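Local atomic coordinates of putative NADPH:quinone oxidoreductase (Ralstonia eutropha, PDB entry 3IUP), a protein that binds NADPH and probably catalyses the NADPH-dependent reduction of quinones. Residues L36-A41 / N372-L377; H3-L8 / S128-I133; G100-A105 / A113-T118. All blocks are in the same frame, centred on the assembly; numbering follows the deposited sequence.

Interaction 1: residues L36-A41 / N372-L377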
ATOM      1  N   LEU A  36     -20.113  -4.513  37.313  1.00 18.01           N
ATOM      2  CA  LEU A  36     -20.612  -3.192  37.046  1.00 16.99           C
ATOM      3  C   LEU A  36     -19.549  -2.229  37.478  1.00 17.23           C
ATOM      4  O   LEU A  36     -19.143  -2.244  38.646  1.00 16.81           O
ATOM      5  CB  LEU A  36     -21.898  -2.921  37.829  1.00 17.13           C
ATOM      6  CG  LEU A  36     -22.614  -1.615  37.454  1.00 18.43           C
ATOM      7  CD1 LEU A  36     -23.177  -1.726  36.036  1.00 17.81           C
ATOM      8  CD2 LEU A  36     -23.700  -1.314  38.505  1.00 20.46           C
ATOM      9  N   ILE A  37     -19.102  -1.382  36.537  1.00 17.44           N
ATOM     10  CA  ILE A  37     -18.061  -0.400  36.800  1.00 16.65           C
ATOM     11  C   ILE A  37     -18.635   0.997  36.856  1.00 16.43           C
ATOM     12  O   ILE A  37     -19.391   1.410  35.955  1.00 17.38           O
ATOM     13  CB  ILE A  37     -16.965  -0.425  35.742  1.00 17.09           C
ATOM     14  CG1 ILE A  37     -16.334  -1.821  35.627  1.00 18.13           C
ATOM     15  CG2 ILE A  37     -15.930   0.654  36.034  1.00 18.60           C
ATOM     16  CD1 ILE A  37     -15.616  -1.966  34.287  1.00 17.43           C
ATOM     17  N   ARG A  38     -18.297   1.740  37.908  1.00 16.69           N
ATOM     18  CA  ARG A  38     -18.589   3.175  37.951  1.00 16.83           C
ATOM     19  C   ARG A  38     -17.420   3.865  37.238  1.00 16.93           C
ATOM     20  O   ARG A  38     -16.321   3.907  37.771  1.00 15.64           O
ATOM     21  CB  ARG A  38     -18.684   3.686  39.402  1.00 16.90           C
ATOM     22  CG  ARG A  38     -19.102   5.175  39.495  1.00 17.48           C
ATOM     23  CD  ARG A  38     -19.214   5.699  40.905  1.00 21.79           C
ATOM     24  NE  ARG A  38     -17.907   5.680  41.526  1.00 24.92           N
ATOM     25  CZ  ARG A  38     -17.574   4.973  42.607  1.00 25.92           C
ATOM     26  NH1 ARG A  38     -18.485   4.264  43.270  1.00 29.24           N
ATOM     27  NH2 ARG A  38     -16.341   5.033  43.066  1.00 27.06           N
ATOM     28  N   ILE A  39     -17.666   4.415  36.046  1.00 15.90           N
ATOM     29  CA  ILE A  39     -16.570   4.935  35.219  0.60 17.20           C
ATOM     30  C   ILE A  39     -16.207   6.352  35.695  1.00 16.62           C
ATOM     31  O   ILE A  39     -17.069   7.209  35.826  1.00 17.00           O
ATOM     32  CB  ILE A  39     -16.925   4.913  33.727  0.60 16.53           C
ATOM     33  CG1 ILE A  39     -17.236   3.476  33.280  0.60 18.08           C
ATOM     34  CG2 ILE A  39     -15.754   5.494  32.904  0.60 17.70           C
ATOM     35  CD1 ILE A  39     -17.901   3.371  31.916  0.60 17.55           C
ATOM     36  N   GLU A  40     -14.924   6.550  35.990  1.00 16.79           N
ATOM     37  CA  GLU A  40     -14.437   7.829  36.531  1.00 17.03           C
ATOM     38  C   GLU A  40     -13.454   8.542  35.602  1.00 17.86           C
ATOM     39  O   GLU A  40     -13.072   9.698  35.872  1.00 16.68           O
ATOM     40  CB  GLU A  40     -13.833   7.619  37.925  1.00 18.06           C
ATOM     41  CG  GLU A  40     -14.905   7.127  38.883  1.00 19.59           C
ATOM     42  CD  GLU A  40     -14.466   6.989  40.305  1.00 25.60           C
ATOM     43  OE1 GLU A  40     -13.273   7.070  40.572  1.00 26.84           O
ATOM     44  OE2 GLU A  40     -15.370   6.869  41.178  1.00 28.60           O
ATOM     45  N   ALA A  41     -13.039   7.880  34.517  1.00 17.67           N
ATOM     46  CA  ALA A  41     -12.031   8.456  33.617  1.00 17.16           C
ATOM     47  C   ALA A  41     -12.125   7.778  32.260  1.00 17.55           C
ATOM     48  O   ALA A  41     -11.972   6.562  32.160  1.00 17.31           O
ATOM     49  CB  ALA A  41     -10.620   8.331  34.164  1.00 17.46           C
ATOM     50  N   ASN A 372     -14.754  12.559  32.994  1.00 18.01           N
ATOM     51  CA  ASN A 372     -15.174  11.807  34.154  1.00 17.91           C
ATOM     52  C   ASN A 372     -16.691  11.761  34.146  1.00 18.71           C
ATOM     53  O   ASN A 372     -17.340  12.744  34.505  1.00 17.92           O
ATOM     54  CB  ASN A 372     -14.668  12.442  35.447  1.00 18.89           C
ATOM     55  CG  ASN A 372     -15.193  11.723  36.693  1.00 20.84           C
ATOM     56  OD1 ASN A 372     -16.025  10.816  36.617  1.00 20.10           O
ATOM     57  ND2 ASN A 372     -14.665  12.104  37.838  1.00 25.66           N
ATOM     58  N   PRO A 373     -17.283  10.632  33.720  1.00 18.84           N
ATOM     59  CA  PRO A 373     -18.750  10.581  33.559  1.00 19.44           C
ATOM     60  C   PRO A 373     -19.518  10.863  34.805  1.00 20.12           C
ATOM     61  O   PRO A 373     -20.691  11.249  34.726  1.00 20.52           O
ATOM     62  CB  PRO A 373     -18.999   9.122  33.130  1.00 19.64           C
ATOM     63  CG  PRO A 373     -17.752   8.791  32.374  1.00 17.82           C
ATOM     64  CD  PRO A 373     -16.652   9.420  33.184  1.00 18.84           C
ATOM     65  N   ASN A 374     -18.907  10.607  35.946  1.00 19.62           N
ATOM     66  CA  ASN A 374     -19.571  10.850  37.189  1.00 21.46           C
ATOM     67  C   ASN A 374     -19.269  12.210  37.847  1.00 23.25           C
ATOM     68  O   ASN A 374     -19.805  12.515  38.931  1.00 23.72           O
ATOM     69  CB  ASN A 374     -19.290   9.681  38.133  1.00 19.93           C
ATOM     70  CG  ASN A 374     -20.114   8.474  37.783  1.00 20.84           C
ATOM     71  OD1 ASN A 374     -21.287   8.416  38.131  1.00 19.08           O
ATOM     72  ND2 ASN A 374     -19.522   7.503  37.037  1.00 14.72           N
ATOM     73  N   LYS A 375     -18.460  13.032  37.201  1.00 24.10           N
ATOM     74  CA  LYS A 375     -18.145  14.367  37.728  1.00 25.24           C
ATOM     75  C   LYS A 375     -19.430  15.166  37.916  1.00 26.45           C
ATOM     76  O   LYS A 375     -20.265  15.262  37.012  1.00 25.84           O
ATOM     77  CB  LYS A 375     -17.225  15.096  36.763  1.00 25.72           C
ATOM     78  CG  LYS A 375     -16.755  16.446  37.228  1.00 26.05           C
ATOM     79  CD  LYS A 375     -15.525  16.891  36.474  1.00 28.61           C
ATOM     80  CE  LYS A 375     -14.968  18.209  36.998  1.00 33.11           C
ATOM     81  NZ  LYS A 375     -15.139  19.334  36.003  1.00 36.26           N
ATOM     82  N   GLY A 376     -19.602  15.735  39.101  1.00 28.99           N
ATOM     83  CA  GLY A 376     -20.767  16.602  39.353  1.00 30.68           C
ATOM     84  C   GLY A 376     -22.064  15.852  39.630  1.00 32.39           C
ATOM     85  O   GLY A 376     -23.098  16.468  39.916  1.00 32.92           O
ATOM     86  N   LEU A 377     -22.012  14.519  39.565  1.00 33.86           N
ATOM     87  CA  LEU A 377     -23.197  13.684  39.650  1.00 34.94           C
ATOM     88  C   LEU A 377     -23.179  12.821  40.918  1.00 37.06           C
ATOM     89  O   LEU A 377     -22.121  12.536  41.478  1.00 37.38           O
ATOM     90  CB  LEU A 377     -23.310  12.813  38.401  1.00 33.80           C
ATOM     91  CG  LEU A 377     -23.501  13.549  37.070  1.00 32.74           C
ATOM     92  CD1 LEU A 377     -23.674  12.529  35.947  1.00 29.54           C
ATOM     93  CD2 LEU A 377     -24.675  14.540  37.096  1.00 30.08           C
TER
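A side-chain amide, rather than a peptide N-H, makes the hydrogen bond from the C-terminal turn to strand 34-43: N374 ND2 gives to I39 O at 2.8 Å, with an N-H...O angle of 156°. The acceptor lies close to the N374 amide plane, whereas the donor is tilted 31° from the I39 carbonyl plane. N374 ND2 also donates to Q129 O, just before strand 130-134, so one amide nitrogen serves two backbone carbonyls. The R38 side chain crosses that of N374 at about a right angle, its CG 3.4 Å from N374 ND2. The R38 guanidinium then turns side-on to E40, and NE and NH2 both bond to E40 OE2 from one face of the carboxylate. I39 CG2 also packs against P373 CG at 3.9 Å. The loop is shaped from within: chi1 of 176° swings N372 CG away from its own N, and OD1 then accepts from N374 N at 3.0 Å, which defines an Asx turn. A type I turn from N372 to K375 begins at the same residue. Across from it, E40 and A41 both face A99, forming a classic beta bulge. The arrangement is an Asx turn overlapping a type I turn, packed against a bulged strand of the GroES-like domain.

Interaction 2: residues H3-L8 / S128-I133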
ATOM      1  N   HIS A   3     -31.767   1.081  39.307  1.00 30.98           N
ATOM      2  CA  HIS A   3     -31.620   2.551  39.077  1.00 29.90           C
ATOM      3  C   HIS A   3     -31.349   2.822  37.585  1.00 28.80           C
ATOM      4  O   HIS A   3     -31.312   1.920  36.742  1.00 28.19           O
ATOM      5  CB  HIS A   3     -30.465   3.102  39.929  1.00 30.95           C
ATOM      6  N   SER A   4     -31.258   4.094  37.244  1.00 27.63           N
ATOM      7  CA  SER A   4     -30.784   4.479  35.928  1.00 26.18           C
ATOM      8  C   SER A   4     -29.781   5.607  36.113  1.00 24.03           C
ATOM      9  O   SER A   4     -29.682   6.227  37.177  1.00 22.82           O
ATOM     10  CB  SER A   4     -31.930   4.935  35.045  1.00 26.69           C
ATOM     11  OG  SER A   4     -32.592   5.996  35.690  1.00 30.35           O
ATOM     12  N   ALA A   5     -29.015   5.843  35.060  1.00 20.29           N
ATOM     13  CA  ALA A   5     -27.934   6.789  35.079  1.00 19.52           C
ATOM     14  C   ALA A   5     -27.681   7.196  33.639  1.00 18.53           C
ATOM     15  O   ALA A   5     -28.318   6.687  32.724  1.00 19.39           O
ATOM     16  CB  ALA A   5     -26.698   6.197  35.698  1.00 18.16           C
ATOM     17  N   LEU A   6     -26.757   8.114  33.426  1.00 16.82           N
ATOM     18  CA  LEU A   6     -26.648   8.744  32.132  1.00 16.87           C
ATOM     19  C   LEU A   6     -25.578   8.085  31.265  1.00 17.21           C
ATOM     20  O   LEU A   6     -24.558   7.591  31.764  1.00 17.28           O
ATOM     21  CB  LEU A   6     -26.310  10.235  32.310  1.00 16.89           C
ATOM     22  CG  LEU A   6     -27.353  11.043  33.083  1.00 19.16           C
ATOM     23  CD1 LEU A   6     -26.847  12.468  33.194  1.00 21.24           C
ATOM     24  CD2 LEU A   6     -28.679  10.967  32.343  1.00 20.00           C
ATOM     25  N   GLN A   7     -25.819   8.115  29.957  1.00 18.03           N
ATOM     26  CA  GLN A   7     -24.829   7.701  28.964  0.50 17.84           C
ATOM     27  C   GLN A   7     -24.947   8.589  27.755  1.00 18.61           C
ATOM     28  O   GLN A   7     -26.043   8.911  27.340  1.00 19.22           O
ATOM     29  CB  GLN A   7     -25.045   6.270  28.510  0.50 17.99           C
ATOM     30  CG  GLN A   7     -25.136   5.293  29.631  0.50 16.54           C
ATOM     31  CD  GLN A   7     -24.877   3.895  29.177  0.50 18.58           C
ATOM     32  OE1 GLN A   7     -24.945   3.600  27.985  0.50 16.02           O
ATOM     33  NE2 GLN A   7     -24.587   3.011  30.130  0.50 14.71           N
ATOM     34  N   LEU A   8     -23.822   9.004  27.198  1.00 16.99           N
ATOM     35  CA  LEU A   8     -23.896   9.847  26.018  1.00 17.04           C
ATOM     36  C   LEU A   8     -24.364   9.018  24.820  1.00 16.26           C
ATOM     37  O   LEU A   8     -24.003   7.820  24.687  1.00 16.71           O
ATOM     38  CB  LEU A   8     -22.508  10.411  25.751  1.00 17.84           C
ATOM     39  CG  LEU A   8     -22.304  11.380  24.616  1.00 21.00           C
ATOM     40  CD1 LEU A   8     -21.125  12.297  25.125  1.00 24.89           C
ATOM     41  CD2 LEU A   8     -21.982  10.657  23.295  1.00 23.97           C
ATOM     42  N   SER A 128     -20.213   6.997  29.956  1.00 15.79           N
ATOM     43  CA  SER A 128     -21.391   6.430  30.673  1.00 16.61           C
ATOM     44  C   SER A 128     -21.072   6.464  32.130  1.00 16.14           C
ATOM     45  O   SER A 128     -19.933   6.212  32.532  1.00 16.01           O
ATOM     46  CB  SER A 128     -21.655   4.955  30.307  1.00 17.99           C
ATOM     47  OG  SER A 128     -21.824   4.793  28.903  1.00 22.26           O
ATOM     48  N   GLN A 129     -22.063   6.738  32.965  1.00 15.83           N
ATOM     49  CA  GLN A 129     -21.780   6.687  34.391  1.00 15.61           C
ATOM     50  C   GLN A 129     -21.415   5.281  34.875  1.00 16.23           C
ATOM     51  O   GLN A 129     -20.511   5.129  35.723  1.00 15.56           O
ATOM     52  CB  GLN A 129     -22.970   7.197  35.181  1.00 16.31           C
ATOM     53  CG  GLN A 129     -23.205   8.678  35.062  1.00 17.69           C
ATOM     54  CD  GLN A 129     -24.322   9.162  35.976  1.00 16.57           C
ATOM     55  OE1 GLN A 129     -25.403   9.480  35.522  1.00 19.06           O
ATOM     56  NE2 GLN A 129     -24.041   9.220  37.291  1.00 20.44           N
ATOM     57  N   TYR A 130     -22.122   4.279  34.348  1.00 16.18           N
ATOM     58  CA  TYR A 130     -21.924   2.854  34.776  1.00 16.89           C
ATOM     59  C   TYR A 130     -21.886   1.998  33.573  1.00 17.85           C
ATOM     60  O   TYR A 130     -22.666   2.238  32.641  1.00 17.74           O
ATOM     61  CB  TYR A 130     -23.096   2.380  35.662  1.00 16.93           C
ATOM     62  CG  TYR A 130     -23.088   3.078  36.971  1.00 18.01           C
ATOM     63  CD1 TYR A 130     -22.306   2.599  38.015  1.00 18.30           C
ATOM     64  CD2 TYR A 130     -23.820   4.248  37.158  1.00 19.86           C
ATOM     65  CE1 TYR A 130     -22.263   3.276  39.223  1.00 20.79           C
ATOM     66  CE2 TYR A 130     -23.769   4.945  38.346  1.00 22.35           C
ATOM     67  CZ  TYR A 130     -22.994   4.455  39.372  1.00 22.48           C
ATOM     68  OH  TYR A 130     -22.921   5.121  40.572  1.00 25.88           O
ATOM     69  N   ARG A 131     -20.990   0.994  33.582  1.00 16.91           N
ATOM     70  CA  ARG A 131     -20.948  -0.002  32.498  1.00 17.74           C
ATOM     71  C   ARG A 131     -20.892  -1.391  33.088  1.00 18.65           C
ATOM     72  O   ARG A 131     -20.110  -1.631  34.016  1.00 17.47           O
ATOM     73  CB  ARG A 131     -19.769   0.255  31.537  1.00 18.73           C
ATOM     74  CG  ARG A 131     -20.112   1.315  30.498  1.00 22.22           C
ATOM     75  CD  ARG A 131     -20.960   0.751  29.362  1.00 22.53           C
ATOM     76  NE  ARG A 131     -20.113   0.018  28.424  1.00 23.76           N
ATOM     77  CZ  ARG A 131     -20.196  -1.281  28.143  1.00 26.64           C
ATOM     78  NH1 ARG A 131     -21.142  -2.052  28.696  1.00 25.26           N
ATOM     79  NH2 ARG A 131     -19.349  -1.811  27.269  1.00 25.67           N
ATOM     80  N   CYS A 132     -21.739  -2.259  32.552  1.00 17.94           N
ATOM     81  CA  CYS A 132     -21.817  -3.662  32.907  1.00 20.07           C
ATOM     82  C   CYS A 132     -21.089  -4.439  31.843  1.00 20.72           C
ATOM     83  O   CYS A 132     -21.498  -4.447  30.667  1.00 22.86           O
ATOM     84  CB  CYS A 132     -23.249  -4.121  32.968  1.00 19.40           C
ATOM     85  SG  CYS A 132     -23.388  -5.828  33.516  1.00 25.59           S
ATOM     86  N   ILE A 133     -19.944  -4.979  32.210  1.00 22.02           N
ATOM     87  CA  ILE A 133     -19.114  -5.638  31.224  1.00 23.67           C
ATOM     88  C   ILE A 133     -18.554  -6.930  31.747  1.00 22.81           C
ATOM     89  O   ILE A 133     -18.471  -7.106  32.936  1.00 22.38           O
ATOM     90  CB  ILE A 133     -17.999  -4.742  30.716  1.00 25.17           C
ATOM     91  CG1 ILE A 133     -16.853  -4.648  31.675  1.00 26.36           C
ATOM     92  CG2 ILE A 133     -18.506  -3.323  30.393  1.00 29.44           C
ATOM     93  CD1 ILE A 133     -15.586  -4.386  30.893  1.00 30.23           C
TER
HETATM   94  O   HOH W   1     -24.693   4.902  33.012  1.00 15.86           O
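L6 O is held by two donors, Q129 N at 2.9 Å with a nearly straight N-H...O angle of 170°, and a water at 3.0 Å. The contact joins the five-stranded antiparallel sheet to the mixed sheet, which carries strands of the GroES-like domain: strand 4-12 meets the entry to strand 130-134, and the axes of the short strands cross at 89°. That near-perpendicular crossing is consistent with a single backbone bridge, Q7 with S128, instead of a continuous pairing. Q129 grips L6 twice, because its side chain lies alongside that of L6, pointing the same way, and OE1 accepts from L6 N at 2.8 Å. With CG anti to the carbonyl carbon (chi1 -71°) and an extended chain beyond it, OE1 reaches the L6 N-H, which is tilted from the plane of the Q129 side-chain carbonyl. The water bridges onward, accepting from Y130 N and, weakly, from Q7 NE2. Q7 lays its chain over S128, with CD 3.2 Å from S128 OG; the polar ends have other partners, Q7 OE1 bonding R9 and S128 OG bonding A125 O. Next to this polar patch, A5 CB lies near the plane of the Y130 ring and meets its edge at CD2, 3.8 Å away.

Interaction 3: residues G100-A105 / A113-T118; sequences GVVVEA and ALMGKT
A type II beta turn, L114 to K117, delivers the chain onto the flank of strand 98-105 and leads into the antiparallel pairing of that strand with 118-121. V102 supplies both backbone bonds. Its N donates to K117 O at 2.9 Å with an N-H...O angle of 167°, and its O accepts from G116 N at 3.0 Å through a more bent bond of 136°. Beyond them V101 and T118 form a non-hydrogen-bonded pair, V101 CG2 lying 3.9 Å from T118 OG1, while T118 CA makes a CA-H...O contact of 3.3 Å with G100 O. The V102 side chain presses into the turn: CB is 3.3 Å from L114 O, and CG2 approaches L114 CB. That carbonyl also closes the turn by accepting from K117 N. M115, a selenomethionine, bends at chi2 (61°), which brings its end toward strand 98-105; SE packs on A105 CB at 4.2 Å and CE reaches V103 O at 3.3 Å. At V103 and E104 the strand carries a classic beta bulge facing L36. The turn follows helix 109-112; L114 also touches C138 and V140 of strand 138-140, while the far edge of strand 98-105 is paired with strand 34-43.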
ATOM      1  N   GLY A 100     -12.447   2.810  36.009  1.00 17.57           N
ATOM      2  CA  GLY A 100     -13.270   3.158  37.138  1.00 17.43           C
ATOM      3  C   GLY A 100     -13.202   2.102  38.219  1.00 18.02           C
ATOM      4  O   GLY A 100     -12.277   1.285  38.265  1.00 19.06           O
ATOM      5  N   VAL A 101     -14.226   2.093  39.056  1.00 18.12           N
ATOM      6  CA  VAL A 101     -14.274   1.199  40.201  1.00 17.94           C
ATOM      7  C   VAL A 101     -15.404   0.175  40.055  1.00 17.49           C
ATOM      8  O   VAL A 101     -16.508   0.515  39.653  1.00 16.28           O
ATOM      9  CB  VAL A 101     -14.455   1.993  41.479  1.00 18.08           C
ATOM     10  CG1 VAL A 101     -14.567   1.042  42.695  1.00 19.53           C
ATOM     11  CG2 VAL A 101     -13.280   2.947  41.657  1.00 18.34           C
ATOM     12  N   VAL A 102     -15.108  -1.075  40.375  1.00 18.07           N
ATOM     13  CA  VAL A 102     -16.101  -2.137  40.332  1.00 17.55           C
ATOM     14  C   VAL A 102     -16.942  -2.047  41.584  1.00 18.01           C
ATOM     15  O   VAL A 102     -16.423  -2.190  42.700  1.00 18.90           O
ATOM     16  CB  VAL A 102     -15.479  -3.534  40.238  1.00 17.12           C
ATOM     17  CG1 VAL A 102     -16.586  -4.606  40.343  1.00 17.31           C
ATOM     18  CG2 VAL A 102     -14.680  -3.729  38.921  1.00 17.39           C
ATOM     19  N   VAL A 103     -18.222  -1.766  41.388  1.00 17.74           N
ATOM     20  CA  VAL A 103     -19.179  -1.546  42.470  1.00 18.07           C
ATOM     21  C   VAL A 103     -20.190  -2.677  42.611  1.00 18.86           C
ATOM     22  O   VAL A 103     -20.864  -2.759  43.638  1.00 19.76           O
ATOM     23  CB  VAL A 103     -19.983  -0.223  42.263  1.00 17.80           C
ATOM     24  CG1 VAL A 103     -19.049   0.986  42.334  1.00 19.50           C
ATOM     25  CG2 VAL A 103     -20.750  -0.260  40.947  1.00 18.34           C
ATOM     26  N   GLU A 104     -20.347  -3.521  41.594  1.00 19.03           N
ATOM     27  CA  GLU A 104     -21.137  -4.755  41.732  1.00 19.91           C
ATOM     28  C   GLU A 104     -20.431  -5.845  40.947  1.00 19.38           C
ATOM     29  O   GLU A 104     -19.848  -5.592  39.897  1.00 17.89           O
ATOM     30  CB  GLU A 104     -22.549  -4.612  41.172  1.00 21.14           C
ATOM     31  CG  GLU A 104     -23.474  -3.683  41.943  1.00 25.18           C
ATOM     32  CD  GLU A 104     -24.896  -3.609  41.359  1.00 31.28           C
ATOM     33  OE1 GLU A 104     -25.416  -4.612  40.815  1.00 34.27           O
ATOM     34  OE2 GLU A 104     -25.504  -2.529  41.481  1.00 35.02           O
ATOM     35  N   ALA A 105     -20.543  -7.069  41.423  1.00 19.02           N
ATOM     36  CA  ALA A 105     -19.921  -8.215  40.763  1.00 18.95           C
ATOM     37  C   ALA A 105     -20.906  -9.389  40.703  1.00 19.35           C
ATOM     38  O   ALA A 105     -21.637  -9.669  41.663  1.00 19.44           O
ATOM     39  CB  ALA A 105     -18.638  -8.622  41.488  1.00 18.57           C
ATOM     40  N   ALA A 113     -13.667 -11.624  42.138  1.00 18.27           N
ATOM     41  CA  ALA A 113     -12.271 -11.223  42.393  1.00 19.23           C
ATOM     42  C   ALA A 113     -12.033  -9.770  42.041  1.00 18.87           C
ATOM     43  O   ALA A 113     -11.043  -9.171  42.455  1.00 21.19           O
ATOM     44  CB  ALA A 113     -11.270 -12.134  41.644  1.00 19.33           C
ATOM     45  N   LEU A 114     -12.922  -9.187  41.253  1.00 18.99           N
ATOM     46  CA  LEU A 114     -12.782  -7.799  40.858  1.00 18.98           C
ATOM     47  C   LEU A 114     -13.523  -6.842  41.762  1.00 18.68           C
ATOM     48  O   LEU A 114     -13.361  -5.627  41.649  1.00 18.26           O
ATOM     49  CB  LEU A 114     -13.279  -7.635  39.414  1.00 19.01           C
ATOM     50  CG  LEU A 114     -12.497  -8.398  38.327  1.00 20.27           C
ATOM     51  CD1 LEU A 114     -13.127  -8.029  36.996  1.00 23.75           C
ATOM     52  CD2 LEU A 114     -10.987  -8.108  38.305  1.00 21.04           C
HETATM   53  N   MSE A 115     -14.367  -7.348  42.654  1.00 19.21           N
HETATM   54  CA  MSE A 115     -15.149  -6.447  43.487  1.00 20.22           C
HETATM   55  C   MSE A 115     -14.261  -5.407  44.175  1.00 20.44           C
HETATM   56  O   MSE A 115     -13.240  -5.737  44.783  1.00 20.23           O
HETATM   57  CB  MSE A 115     -15.934  -7.207  44.568  1.00 20.61           C
HETATM   58  CG  MSE A 115     -16.889  -6.317  45.324  1.00 21.30           C
HETATM   59 SE   MSE A 115     -18.265  -5.480  44.256  0.75 22.23          SE
HETATM   60  CE  MSE A 115     -19.240  -4.739  45.787  1.00 27.21           C
ATOM     61  N   GLY A 116     -14.649  -4.144  44.024  1.00 20.59           N
ATOM     62  CA  GLY A 116     -13.966  -3.043  44.675  1.00 20.32           C
ATOM     63  C   GLY A 116     -12.672  -2.610  44.047  1.00 21.18           C
ATOM     64  O   GLY A 116     -12.111  -1.601  44.473  1.00 22.65           O
ATOM     65  N   LYS A 117     -12.231  -3.302  42.998  1.00 20.98           N
ATOM     66  CA  LYS A 117     -10.998  -2.960  42.323  1.00 20.66           C
ATOM     67  C   LYS A 117     -11.177  -1.803  41.342  1.00 21.14           C
ATOM     68  O   LYS A 117     -12.251  -1.570  40.799  1.00 20.20           O
ATOM     69  CB  LYS A 117     -10.449  -4.176  41.602  1.00 21.55           C
ATOM     70  CG  LYS A 117     -10.183  -5.375  42.543  1.00 23.85           C
ATOM     71  CD  LYS A 117      -8.752  -5.676  42.677  1.00 28.60           C
ATOM     72  CE  LYS A 117      -8.524  -6.944  43.495  1.00 31.91           C
ATOM     73  NZ  LYS A 117      -8.853  -6.673  44.903  1.00 33.23           N
ATOM     74  N   THR A 118     -10.070  -1.105  41.142  1.00 20.94           N
ATOM     75  CA  THR A 118      -9.935  -0.122  40.090  1.00 19.88           C
ATOM     76  C   THR A 118      -9.437  -0.844  38.863  1.00 20.24           C
ATOM     77  O   THR A 118      -8.358  -1.481  38.876  1.00 20.82           O
ATOM     78  CB  THR A 118      -8.990   1.029  40.520  1.00 19.96           C
ATOM     79  OG1 THR A 118      -9.569   1.658  41.658  1.00 22.40           O
ATOM     80  CG2 THR A 118      -8.863   2.080  39.390  1.00 20.51           C
TER

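How the interactions relate
From the N terminus, strand 4-12 comes first, and interaction 2 closes the loop when residues 128-133 reach it some 120 residues later. Strand 34-43 opens the longer loop, which interaction 1 closes only near the C terminus, so interactions 1 and 2 cross along the chain. Interaction 3 closes a short loop around helix 109-112 and is nested inside both. In space all three meet on the mixed sheet: I37 N lies 2.7 Å from R131 O, and R38 N lies 2.8 Å from V101 O, both probable hydrogen bonds. Strand 34-43 thus runs between 130-134 and 98-105, while interaction 2 adds the antiparallel sheet and interaction 1 the C-terminal end.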